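PDB 3HXI: eukaryotic Translation Initiation 4E from Schistosoma mansoni, which binds the 7-methylguanosine cap of messenger RNA and, as an eIF4E-family initiation factor, probably recruits capped messages for translation. Local coordinates for residues 8-13 against 40-45; 18-23 against 34-39; 110-115 against 152-157. All coordinates share one frame; numbering follows the deposited sequence.

Interaction 1. Residues 8-13 against 40-45; sequences FPHPLQ and STIEDF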
loop_
_atom_site.group_PDB
_atom_site.type_symbol
_atom_site.label_atom_id
_atom_site.label_comp_id
_atom_site.label_asym_id
_atom_site.label_seq_id
_atom_site.Cartn_x
_atom_site.Cartn_y
_atom_site.Cartn_z
ATOM N N PHE A 8 -14.365 -1.800 23.831
ATOM C CA PHE A 8 -15.130 -1.755 22.591
ATOM C C PHE A 8 -14.142 -1.420 21.479
ATOM O O PHE A 8 -13.306 -0.534 21.654
ATOM C CB PHE A 8 -16.209 -0.686 22.688
ATOM C CG PHE A 8 -17.191 -0.692 21.559
ATOM C CD1 PHE A 8 -17.107 0.267 20.551
ATOM C CD2 PHE A 8 -18.225 -1.635 21.511
ATOM C CE1 PHE A 8 -18.024 0.298 19.504
ATOM C CE2 PHE A 8 -19.149 -1.617 20.457
ATOM C CZ PHE A 8 -19.045 -0.644 19.455
ATOM N N PRO A 9 -14.209 -2.143 20.347
ATOM C CA PRO A 9 -13.240 -1.921 19.273
ATOM C C PRO A 9 -13.303 -0.499 18.683
ATOM O O PRO A 9 -14.362 0.119 18.673
ATOM C CB PRO A 9 -13.622 -2.978 18.231
ATOM C CG PRO A 9 -14.386 -4.023 18.998
ATOM C CD PRO A 9 -15.160 -3.222 20.011
ATOM N N HIS A 10 -12.171 -0.001 18.194
ATOM C CA HIS A 10 -12.089 1.337 17.606
ATOM C C HIS A 10 -12.344 1.224 16.105
ATOM O O HIS A 10 -11.574 0.582 15.410
ATOM C CB HIS A 10 -10.709 1.942 17.850
ATOM C CG HIS A 10 -10.379 2.167 19.298
ATOM N ND1 HIS A 10 -9.977 1.153 20.144
ATOM C CD2 HIS A 10 -10.357 3.301 20.035
ATOM C CE1 HIS A 10 -9.717 1.658 21.338
ATOM N NE2 HIS A 10 -9.951 2.956 21.300
ATOM N N PRO A 11 -13.445 1.813 15.607
ATOM C CA PRO A 11 -13.747 1.631 14.192
ATOM C C PRO A 11 -12.833 2.461 13.306
ATOM O O PRO A 11 -12.431 3.568 13.667
ATOM C CB PRO A 11 -15.195 2.134 14.077
ATOM C CG PRO A 11 -15.318 3.130 15.185
ATOM C CD PRO A 11 -14.471 2.616 16.300
ATOM N N LEU A 12 -12.496 1.911 12.152
ATOM C CA LEU A 12 -11.707 2.657 11.180
ATOM C C LEU A 12 -12.598 3.436 10.221
ATOM O O LEU A 12 -13.760 3.073 9.996
ATOM C CB LEU A 12 -10.833 1.700 10.373
ATOM C CG LEU A 12 -9.897 0.772 11.135
ATOM C CD1 LEU A 12 -9.248 -0.148 10.123
ATOM C CD2 LEU A 12 -8.845 1.554 11.870
ATOM N N GLN A 13 -12.028 4.500 9.660
ATOM C CA GLN A 13 -12.626 5.239 8.537
ATOM C C GLN A 13 -13.095 4.314 7.426
ATOM O O GLN A 13 -14.191 4.511 6.883
ATOM C CB GLN A 13 -11.647 6.276 7.970
ATOM C CG GLN A 13 -12.176 6.993 6.712
ATOM C CD GLN A 13 -13.454 7.784 6.993
ATOM O OE1 GLN A 13 -13.725 8.172 8.132
ATOM N NE2 GLN A 13 -14.239 8.022 5.953
ATOM N N SER A 40 -11.968 -3.838 10.072
ATOM C CA SER A 40 -12.610 -2.541 10.099
ATOM C C SER A 40 -12.402 -1.843 11.438
ATOM O O SER A 40 -13.017 -0.801 11.705
ATOM C CB SER A 40 -14.093 -2.711 9.819
ATOM O OG SER A 40 -14.615 -3.679 10.701
ATOM N N THR A 41 -11.526 -2.420 12.261
ATOM C CA THR A 41 -11.203 -1.874 13.584
ATOM C C THR A 41 -9.688 -1.859 13.746
ATOM O O THR A 41 -8.983 -2.670 13.110
ATOM C CB THR A 41 -11.839 -2.730 14.736
ATOM O OG1 THR A 41 -11.180 -4.015 14.833
ATOM C CG2 THR A 41 -13.362 -2.943 14.498
ATOM N N ILE A 42 -9.178 -0.968 14.594
ATOM C CA ILE A 42 -7.742 -0.976 14.942
ATOM C C ILE A 42 -7.347 -2.350 15.459
ATOM O O ILE A 42 -6.275 -2.877 15.115
ATOM C CB ILE A 42 -7.402 0.041 16.067
ATOM C CG1 ILE A 42 -7.682 1.473 15.604
ATOM C CG2 ILE A 42 -5.933 -0.141 16.552
ATOM C CD1 ILE A 42 -7.512 2.528 16.701
ATOM N N GLU A 43 -8.203 -2.926 16.307
ATOM C CA GLU A 43 -7.892 -4.200 16.940
ATOM C C GLU A 43 -7.691 -5.330 15.926
ATOM O O GLU A 43 -6.759 -6.148 16.051
ATOM C CB GLU A 43 -8.978 -4.571 17.952
ATOM C CG GLU A 43 -8.997 -3.697 19.212
ATOM C CD GLU A 43 -9.530 -2.265 19.032
ATOM O OE1 GLU A 43 -10.170 -1.929 18.013
ATOM O OE2 GLU A 43 -9.296 -1.454 19.953
ATOM N N ASP A 44 -8.557 -5.367 14.920
ATOM C CA ASP A 44 -8.503 -6.406 13.901
ATOM C C ASP A 44 -7.391 -6.130 12.885
ATOM O O ASP A 44 -6.810 -7.065 12.353
ATOM C CB ASP A 44 -9.858 -6.547 13.209
ATOM C CG ASP A 44 -10.856 -7.330 14.042
ATOM O OD1 ASP A 44 -10.445 -7.922 15.054
ATOM O OD2 ASP A 44 -12.044 -7.370 13.660
ATOM N N PHE A 45 -7.109 -4.859 12.623
ATOM C CA PHE A 45 -5.913 -4.480 11.848
ATOM C C PHE A 45 -4.634 -5.123 12.428
ATOM O O PHE A 45 -3.898 -5.839 11.729
ATOM C CB PHE A 45 -5.751 -2.952 11.830
ATOM C CG PHE A 45 -4.390 -2.500 11.390
ATOM C CD1 PHE A 45 -3.922 -2.808 10.114
ATOM C CD2 PHE A 45 -3.559 -1.803 12.265
ATOM C CE1 PHE A 45 -2.654 -2.406 9.698
ATOM C CE2 PHE A 45 -2.283 -1.384 11.859
ATOM C CZ PHE A 45 -1.831 -1.690 10.573
HETATM O O HOH W 1 -14.977 0.957 10.222
#
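The open end of the first beta hairpin of the eIF4E fold, where strand 11-21 begins and strand 33-41 runs into helix 42-50, is closed by four hydrogen bonds between His-10, Leu-12, Ser-40, Ile-42 and Glu-43. Pro-11 and Thr-41 form an antiparallel non-hydrogen-bonded pair, a place that suits proline, since the pairing with Thr-41 asks for no N-H from it. Beside it Leu-12 N donates to Ser-40 O at 2.8 Å, and Ile-42 N, in the first turn of the helix, gives its hydrogen to His-10 O at 3.0 Å. Thr-41 is the N-cap: its OG1, held between the backbone N and carbonyl carbon (chi1 70°), accepts from Asp-44 N.

Glu-43 grips His-10 twice. OE1 takes the backbone N of His-10 at 2.8 Å, while OE2 accepts from His-10 ND1 at 2.7 Å through its syn lone pair, with ring and carboxylate only 13° from coplanar. The carboxylate's negative charge would favour a proton on ND1. The bend in the Glu-43 chain at chi2 (73°) brings CD back toward the loop. Glutamate suits this place, since its two oxygens match a backbone and a ring N-H.

The bound 4E-BP peptide also lies here, with an aromatic side chain edge-to-face with His-10. The apolar part of the contact is Leu-12 CD2, 3.9 Å from Ile-42 CG1, and Ile-42 CD1, 3.4 Å from His-10 CB.

Interaction 2. Residues 18-23 against 34-39; sequences YYLFQF and EKVATF. With GTG (7-methyl-guanosine-5'-triphosphate-5'-guanosine), chain C.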
loop_
_atom_site.group_PDB
_atom_site.type_symbol
_atom_site.label_atom_id
_atom_site.label_comp_id
_atom_site.label_asym_id
_atom_site.label_seq_id
_atom_site.Cartn_x
_atom_site.Cartn_y
_atom_site.Cartn_z
ATOM N N TYR A 18 -7.047 -7.800 3.092
ATOM C CA TYR A 18 -5.630 -8.120 3.048
ATOM C C TYR A 18 -5.444 -9.372 2.205
ATOM O O TYR A 18 -6.121 -10.399 2.412
ATOM C CB TYR A 18 -5.129 -8.347 4.469
ATOM C CG TYR A 18 -3.642 -8.155 4.714
ATOM C CD1 TYR A 18 -2.788 -9.253 4.791
ATOM C CD2 TYR A 18 -3.101 -6.880 4.943
ATOM C CE1 TYR A 18 -1.429 -9.092 5.066
ATOM C CE2 TYR A 18 -1.735 -6.708 5.204
ATOM C CZ TYR A 18 -0.913 -7.832 5.275
ATOM O OH TYR A 18 0.434 -7.705 5.550
ATOM N N TYR A 19 -4.525 -9.295 1.254
ATOM C CA TYR A 19 -4.339 -10.382 0.312
ATOM C C TYR A 19 -2.895 -10.808 0.247
ATOM O O TYR A 19 -1.988 -9.994 0.447
ATOM C CB TYR A 19 -4.731 -9.935 -1.109
ATOM C CG TYR A 19 -6.113 -9.371 -1.274
ATOM C CD1 TYR A 19 -7.117 -10.132 -1.856
ATOM C CD2 TYR A 19 -6.414 -8.052 -0.885
ATOM C CE1 TYR A 19 -8.403 -9.620 -2.034
ATOM C CE2 TYR A 19 -7.691 -7.532 -1.056
ATOM C CZ TYR A 19 -8.681 -8.323 -1.623
ATOM O OH TYR A 19 -9.950 -7.821 -1.797
ATOM N N LEU A 20 -2.700 -12.094 -0.050
ATOM C CA LEU A 20 -1.391 -12.645 -0.396
ATOM C C LEU A 20 -1.362 -13.012 -1.852
ATOM O O LEU A 20 -2.264 -13.690 -2.345
ATOM C CB LEU A 20 -1.112 -13.920 0.421
ATOM C CG LEU A 20 -1.494 -13.876 1.902
ATOM C CD1 LEU A 20 -1.195 -15.224 2.566
ATOM C CD2 LEU A 20 -0.780 -12.732 2.653
ATOM N N PHE A 21 -0.317 -12.570 -2.543
ATOM C CA PHE A 21 -0.047 -13.017 -3.904
ATOM C C PHE A 21 0.970 -14.157 -3.862
ATOM O O PHE A 21 2.099 -13.963 -3.447
ATOM C CB PHE A 21 0.501 -11.862 -4.772
ATOM C CG PHE A 21 0.873 -12.300 -6.158
ATOM C CD1 PHE A 21 -0.051 -12.216 -7.190
ATOM C CD2 PHE A 21 2.122 -12.852 -6.415
ATOM C CE1 PHE A 21 0.272 -12.656 -8.466
ATOM C CE2 PHE A 21 2.457 -13.284 -7.691
ATOM C CZ PHE A 21 1.517 -13.209 -8.715
ATOM N N GLN A 22 0.575 -15.346 -4.295
ATOM C CA GLN A 22 1.520 -16.463 -4.330
ATOM C C GLN A 22 1.511 -17.118 -5.681
ATOM O O GLN A 22 0.491 -17.688 -6.077
ATOM C CB GLN A 22 1.152 -17.494 -3.269
ATOM C CG GLN A 22 1.242 -16.998 -1.829
ATOM C CD GLN A 22 0.563 -17.953 -0.869
ATOM O OE1 GLN A 22 -0.650 -18.110 -0.902
ATOM N NE2 GLN A 22 1.345 -18.590 -0.009
ATOM N N PHE A 23 2.631 -17.039 -6.399
ATOM C CA PHE A 23 2.677 -17.581 -7.754
ATOM C C PHE A 23 2.706 -19.103 -7.726
ATOM O O PHE A 23 3.510 -19.703 -7.018
ATOM C CB PHE A 23 3.876 -17.081 -8.566
ATOM C CG PHE A 23 4.178 -17.939 -9.777
ATOM C CD1 PHE A 23 3.399 -17.835 -10.934
ATOM C CD2 PHE A 23 5.216 -18.863 -9.752
ATOM C CE1 PHE A 23 3.649 -18.634 -12.046
ATOM C CE2 PHE A 23 5.480 -19.667 -10.863
ATOM C CZ PHE A 23 4.690 -19.547 -12.015
ATOM N N GLU A 34 -5.091 -14.164 -3.018
ATOM C CA GLU A 34 -6.142 -14.705 -2.140
ATOM C C GLU A 34 -6.376 -13.809 -0.952
ATOM O O GLU A 34 -5.427 -13.303 -0.376
ATOM C CB GLU A 34 -5.847 -16.147 -1.702
ATOM C CG GLU A 34 -4.734 -16.312 -0.686
ATOM C CD GLU A 34 -4.226 -17.750 -0.574
ATOM O OE1 GLU A 34 -4.407 -18.562 -1.513
ATOM O OE2 GLU A 34 -3.625 -18.059 0.467
ATOM N N LYS A 35 -7.647 -13.618 -0.615
ATOM C CA LYS A 35 -8.040 -12.720 0.460
ATOM C C LYS A 35 -7.930 -13.452 1.782
ATOM O O LYS A 35 -8.664 -14.412 2.025
ATOM C CB LYS A 35 -9.485 -12.239 0.268
ATOM C CG LYS A 35 -9.834 -10.980 1.121
ATOM C CD LYS A 35 -11.343 -10.635 1.089
ATOM C CE LYS A 35 -11.828 -10.208 -0.290
ATOM N NZ LYS A 35 -13.318 -10.055 -0.300
ATOM N N VAL A 36 -7.035 -12.996 2.645
ATOM C CA VAL A 36 -6.814 -13.678 3.931
ATOM C C VAL A 36 -7.459 -12.971 5.124
ATOM O O VAL A 36 -7.520 -13.540 6.211
ATOM C CB VAL A 36 -5.313 -13.957 4.188
ATOM C CG1 VAL A 36 -4.764 -14.928 3.142
ATOM C CG2 VAL A 36 -4.495 -12.650 4.222
ATOM N N ALA A 37 -7.942 -11.742 4.924
ATOM C CA ALA A 37 -8.678 -11.018 5.963
ATOM C C ALA A 37 -9.371 -9.761 5.450
ATOM O O ALA A 37 -8.959 -9.175 4.441
ATOM C CB ALA A 37 -7.769 -10.694 7.149
ATOM N N THR A 38 -10.470 -9.404 6.119
ATOM C CA THR A 38 -11.153 -8.122 5.967
ATOM C C THR A 38 -11.326 -7.583 7.382
ATOM O O THR A 38 -11.806 -8.298 8.263
ATOM C CB THR A 38 -12.545 -8.242 5.282
ATOM O OG1 THR A 38 -12.393 -8.681 3.926
ATOM C CG2 THR A 38 -13.263 -6.891 5.274
ATOM N N PHE A 39 -10.912 -6.342 7.616
ATOM C CA PHE A 39 -10.964 -5.769 8.968
ATOM C C PHE A 39 -11.482 -4.326 8.935
ATOM O O PHE A 39 -11.442 -3.672 7.893
ATOM C CB PHE A 39 -9.598 -5.867 9.670
ATOM C CG PHE A 39 -8.507 -5.066 9.006
ATOM C CD1 PHE A 39 -8.335 -3.725 9.307
ATOM C CD2 PHE A 39 -7.659 -5.659 8.061
ATOM C CE1 PHE A 39 -7.334 -2.971 8.677
ATOM C CE2 PHE A 39 -6.655 -4.910 7.433
ATOM C CZ PHE A 39 -6.499 -3.569 7.746
HETATM P PA GTG C . 5.095 -7.123 -10.800
HETATM O O1A GTG C . 5.109 -8.323 -9.892
HETATM O O2A GTG C . 4.591 -5.775 -10.334
HETATM O O3A GTG C . 6.515 -6.868 -11.504
HETATM P PB GTG C . 7.940 -7.493 -11.173
HETATM O O1B GTG C . 8.296 -7.311 -9.718
HETATM O O2B GTG C . 8.873 -6.947 -12.249
HETATM O O3B GTG C . 7.675 -9.038 -11.532
HETATM N N9A GTG C . 0.299 -7.876 -13.070
HETATM C C8A GTG C . 0.683 -7.109 -12.044
HETATM N N7A GTG C . -0.391 -6.425 -11.589
HETATM C C7X GTG C . -0.338 -5.476 -10.449
HETATM C C5A GTG C . -1.436 -6.775 -12.342
HETATM C C6A GTG C . -2.777 -6.374 -12.309
HETATM O O6A GTG C . -3.223 -5.547 -11.480
HETATM N N1A GTG C . -3.616 -6.899 -13.236
HETATM C C2A GTG C . -3.152 -7.812 -14.148
HETATM N N2A GTG C . -3.965 -8.353 -15.073
HETATM N N3A GTG C . -1.857 -8.198 -14.170
HETATM C C4A GTG C . -1.000 -7.690 -13.267
HETATM O O5D GTG C . 4.178 -7.519 -12.030
HETATM C C5D GTG C . 4.508 -8.674 -12.793
HETATM C C4D GTG C . 3.426 -8.917 -13.822
HETATM O O4D GTG C . 2.232 -9.278 -13.143
HETATM C C3D GTG C . 3.069 -7.695 -14.643
HETATM O O3D GTG C . 3.984 -7.508 -15.721
HETATM C C2D GTG C . 1.672 -8.039 -15.102
HETATM O O2D GTG C . 1.735 -8.926 -16.229
HETATM C C1D GTG C . 1.121 -8.793 -13.897
HETATM P PG GTG C . 8.650 -10.283 -11.249
HETATM O O1G GTG C . 9.661 -10.013 -10.180
HETATM O O2G GTG C . 9.104 -10.838 -12.588
HETATM O O5E GTG C . 7.568 -11.320 -10.668
HETATM C C5E GTG C . 7.031 -11.137 -9.359
HETATM C C4E GTG C . 6.116 -12.294 -9.013
HETATM O O4E GTG C . 5.006 -12.289 -9.915
HETATM C C3E GTG C . 6.780 -13.648 -9.184
HETATM O O3E GTG C . 6.134 -14.549 -8.269
HETATM C C2E GTG C . 6.417 -14.072 -10.600
HETATM O O2E GTG C . 6.425 -15.498 -10.778
HETATM C C1E GTG C . 5.010 -13.499 -10.698
HETATM N N9B GTG C . 4.517 -13.128 -12.039
HETATM C C8B GTG C . 5.301 -12.118 -12.710
HETATM N N7B GTG C . 4.537 -11.950 -13.943
HETATM C C5B GTG C . 3.443 -12.768 -13.887
HETATM C C6B GTG C . 2.323 -13.023 -14.810
HETATM O O6B GTG C . 2.301 -12.386 -15.897
HETATM N N1B GTG C . 1.387 -13.944 -14.444
HETATM C C2B GTG C . 1.454 -14.618 -13.244
HETATM N N2B GTG C . 0.509 -15.524 -12.891
HETATM N N3B GTG C . 2.456 -14.424 -12.351
HETATM C C4B GTG C . 3.426 -13.529 -12.625
#
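Strands 18-21 and 34-39 pair antiparallel, their axes 4.5 Å apart at closest approach, as the two arms of the hairpin at one edge of the curved eIF4E sheet. Leu-20 and Glu-34 form a hydrogen-bonded pair, with Leu-20 N to Glu-34 O at 3.0 Å and a return bond from Glu-34 N to Leu-20 O; Tyr-19 and Lys-35 follow as a non-hydrogen-bonded pair. A classic beta bulge then sets Val-36 and Ala-37 together against Tyr-18. Val-36 N reaches Tyr-18 O at 2.8 Å, the bond from Ala-37 N to that oxygen is weak, and Tyr-18 N donates to Ala-37 O.

On the face with Tyr-19, Lys-35 runs beside the phenol, pointing the same way. With CG anti to the backbone N (chi1 -163°), it lays that methylene over the ring, 4.1 Å from the centroid in a CH-pi contact, while CE reaches Tyr-19 OH at 3.4 Å. Lysine suits the place because its aliphatic stem can run alongside the phenol, with CG over the ring face. Val-36 uses both branches: CG2 meets the Tyr-18 ring at its edge, 3.8 Å from CD1, and CG1 packs on Leu-20 CD1. Tyr-18 OH is hydrogen-bonded to Trp-100 NE1, giving the buried hydroxyl a partner.

Beyond the pairing the chain enters the cap-analogue site, touching the second nucleoside of m7GpppG. Phe-23 sets one ring face against ribose O2E, its CB lies 3.4 Å from O3E, and Phe-21 CE2 comes within 3.5 Å of O4E.

Interaction 3. Residues 110-115 against 152-157; sequences SDWDTD and GRRIKE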
loop_
_atom_site.group_PDB
_atom_site.type_symbol
_atom_site.label_atom_id
_atom_site.label_comp_id
_atom_site.label_asym_id
_atom_site.label_seq_id
_atom_site.Cartn_x
_atom_site.Cartn_y
_atom_site.Cartn_z
ATOM N N SER A 110 -5.944 6.725 8.383
ATOM C CA SER A 110 -6.292 7.866 7.514
ATOM C C SER A 110 -5.606 9.158 7.963
ATOM O O SER A 110 -6.250 10.204 8.074
ATOM C CB SER A 110 -7.820 8.062 7.443
ATOM O OG SER A 110 -8.175 8.987 6.417
ATOM N N ASP A 111 -4.299 9.095 8.206
ATOM C CA ASP A 111 -3.594 10.233 8.804
ATOM C C ASP A 111 -3.078 11.214 7.744
ATOM O O ASP A 111 -1.894 11.557 7.709
ATOM C CB ASP A 111 -2.476 9.786 9.764
ATOM C CG ASP A 111 -2.097 10.880 10.745
ATOM O OD1 ASP A 111 -2.944 11.776 10.962
ATOM O OD2 ASP A 111 -0.976 10.850 11.291
ATOM N N TRP A 112 -3.998 11.620 6.869
ATOM C CA TRP A 112 -3.760 12.582 5.796
ATOM C C TRP A 112 -4.346 13.883 6.285
ATOM O O TRP A 112 -5.287 13.866 7.066
ATOM C CB TRP A 112 -4.510 12.165 4.514
ATOM C CG TRP A 112 -4.271 10.735 4.144
ATOM C CD1 TRP A 112 -5.101 9.670 4.383
ATOM C CD2 TRP A 112 -3.101 10.197 3.518
ATOM N NE1 TRP A 112 -4.532 8.514 3.921
ATOM C CE2 TRP A 112 -3.302 8.798 3.393
ATOM C CE3 TRP A 112 -1.908 10.759 3.041
ATOM C CZ2 TRP A 112 -2.346 7.945 2.815
ATOM C CZ3 TRP A 112 -0.948 9.909 2.472
ATOM C CH2 TRP A 112 -1.182 8.519 2.350
ATOM N N ASP A 113 -3.815 15.002 5.806
ATOM C CA ASP A 113 -4.320 16.309 6.224
ATOM C C ASP A 113 -5.798 16.534 5.860
ATOM O O ASP A 113 -6.557 17.088 6.670
ATOM C CB ASP A 113 -3.425 17.433 5.692
ATOM C CG ASP A 113 -2.056 17.498 6.395
ATOM O OD1 ASP A 113 -1.912 16.975 7.526
ATOM O OD2 ASP A 113 -1.115 18.097 5.816
ATOM N N THR A 114 -6.209 16.071 4.675
ATOM C CA THR A 114 -7.514 16.407 4.097
ATOM C C THR A 114 -8.336 15.178 3.718
ATOM O O THR A 114 -7.775 14.134 3.384
ATOM C CB THR A 114 -7.342 17.295 2.836
ATOM O OG1 THR A 114 -6.767 16.518 1.787
ATOM C CG2 THR A 114 -6.414 18.470 3.112
ATOM N N ASP A 115 -9.666 15.316 3.755
ATOM C CA ASP A 115 -10.593 14.271 3.313
ATOM C C ASP A 115 -10.277 13.844 1.891
ATOM O O ASP A 115 -10.326 12.662 1.569
ATOM C CB ASP A 115 -12.060 14.743 3.388
ATOM C CG ASP A 115 -12.548 14.981 4.825
ATOM O OD1 ASP A 115 -11.789 14.727 5.799
ATOM O OD2 ASP A 115 -13.702 15.465 4.979
ATOM N N GLY A 152 2.179 11.852 -1.705
ATOM C CA GLY A 152 3.559 11.410 -1.865
ATOM C C GLY A 152 4.446 12.009 -0.792
ATOM O O GLY A 152 5.278 11.307 -0.210
ATOM N N ARG A 153 4.246 13.304 -0.513
ATOM C CA ARG A 153 5.032 13.992 0.509
ATOM C C ARG A 153 4.820 13.385 1.895
ATOM O O ARG A 153 5.796 13.140 2.621
ATOM C CB ARG A 153 4.752 15.503 0.491
ATOM C CG ARG A 153 5.435 16.207 -0.686
ATOM C CD ARG A 153 5.304 17.722 -0.659
ATOM N NE ARG A 153 4.147 18.185 -1.426
ATOM C CZ ARG A 153 2.989 18.575 -0.900
ATOM N NH1 ARG A 153 2.015 18.967 -1.698
ATOM N NH2 ARG A 153 2.800 18.582 0.418
ATOM N N ARG A 154 3.568 13.108 2.240
ATOM C CA ARG A 154 3.221 12.483 3.529
ATOM C C ARG A 154 3.787 11.066 3.676
ATOM O O ARG A 154 4.225 10.689 4.764
ATOM C CB ARG A 154 1.690 12.509 3.727
ATOM C CG ARG A 154 1.133 11.811 4.986
ATOM C CD ARG A 154 1.648 12.385 6.312
ATOM N NE ARG A 154 1.648 13.849 6.363
ATOM C CZ ARG A 154 0.629 14.601 6.787
ATOM N NH1 ARG A 154 -0.495 14.043 7.213
ATOM N NH2 ARG A 154 0.742 15.932 6.796
ATOM N N ILE A 155 3.760 10.282 2.591
ATOM C CA ILE A 155 4.357 8.932 2.589
ATOM C C ILE A 155 5.848 9.027 2.937
ATOM O O ILE A 155 6.357 8.250 3.769
ATOM C CB ILE A 155 4.179 8.234 1.220
ATOM C CG1 ILE A 155 2.714 7.864 0.970
ATOM C CG2 ILE A 155 5.019 6.935 1.114
ATOM C CD1 ILE A 155 2.447 7.297 -0.456
ATOM N N LYS A 156 6.554 9.965 2.297
ATOM C CA LYS A 156 8.000 10.099 2.512
ATOM C C LYS A 156 8.290 10.466 3.950
ATOM O O LYS A 156 9.237 9.951 4.557
ATOM C CB LYS A 156 8.636 11.143 1.584
ATOM C CG LYS A 156 8.524 10.820 0.118
ATOM C CD LYS A 156 9.599 11.527 -0.703
ATOM C CE LYS A 156 10.933 10.786 -0.652
ATOM N NZ LYS A 156 12.014 11.665 -1.165
ATOM N N GLU A 157 7.463 11.350 4.501
ATOM C CA GLU A 157 7.619 11.774 5.896
ATOM C C GLU A 157 7.445 10.590 6.820
ATOM O O GLU A 157 8.317 10.303 7.628
ATOM C CB GLU A 157 6.627 12.873 6.243
ATOM C CG GLU A 157 6.968 14.211 5.608
ATOM C CD GLU A 157 5.825 15.217 5.663
ATOM O OE1 GLU A 157 4.712 14.853 6.112
ATOM O OE2 GLU A 157 6.038 16.380 5.245
#
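Arg-154 and Trp-112 lie with their flat groups almost parallel, the guanidinium and indole planes 7° apart, although the touch is made by the arginine stem and is not a face-to-face stack. Arg-154 CG, anti to the backbone N (chi1 176°), comes 3.8 Å from Trp-112 CE3, and the chain then bends at chi2 and chi3 before the guanidinium meets the loop. There Asp-111 O and Asp-113 OD1 both lie close to the guanidinium plane. NH1 donates to Asp-111 O at 2.9 Å, Asp-111 being the centre of an inverse gamma turn. NH1 and NH2 together grip a single oxygen of Asp-113: NH2 to OD1 is 2.9 Å and NH1 to OD1 3.3 Å.

The carboxylate stands steeply to the guanidinium, 74° between planes, and both nitrogens reach OD1 from the same face of the carboxylate. At the other side of the group, Arg-154 NE makes a salt bridge to Glu-157 OE1 at 3.2 Å, one helical turn on. With NE, NH1 and NH2 all engaged, these bonds restrain the rotation of the guanidinium; arginine suits the place because its five in-plane N-H groups can serve a carbonyl and two acids at once, and the two negative charges would favour its positive form. Ile-155 CG1 meets the indole near its plane, 4.2 Å from Trp-112 CH2.

This ties the loop between helices 96-108 and 115-120 to helix 145-159. Leu-106 of helix 96-108 packs on both Trp-112 and Arg-154, and Ile-155 touches Trp-86 and Ile-88 of strand 84-89.

How the interactions relate
Interactions 1 and 2 hold the same pair of strands, 11-21 and 33-41, and interaction 2 is nested within the chain loop that interaction 1 closes. They meet through Phe-39, whose CE1 lies 3.5 Å from Phe-45 CB. Interaction 3 joins different elements, a loop and a helix, and nears interaction 1 only at Gln-13 and Ser-110; it lies about 10 Å from interaction 2 at nearest atoms. All three are partly buried. Backbone pairing dominates interaction 2, a histidine-carboxylate bond is added in interaction 1, and interaction 3 relies on charged side chains. The ligands divide differently: m7GpppG meets interaction 2, while the bound peptide reaches interactions 1 and 3.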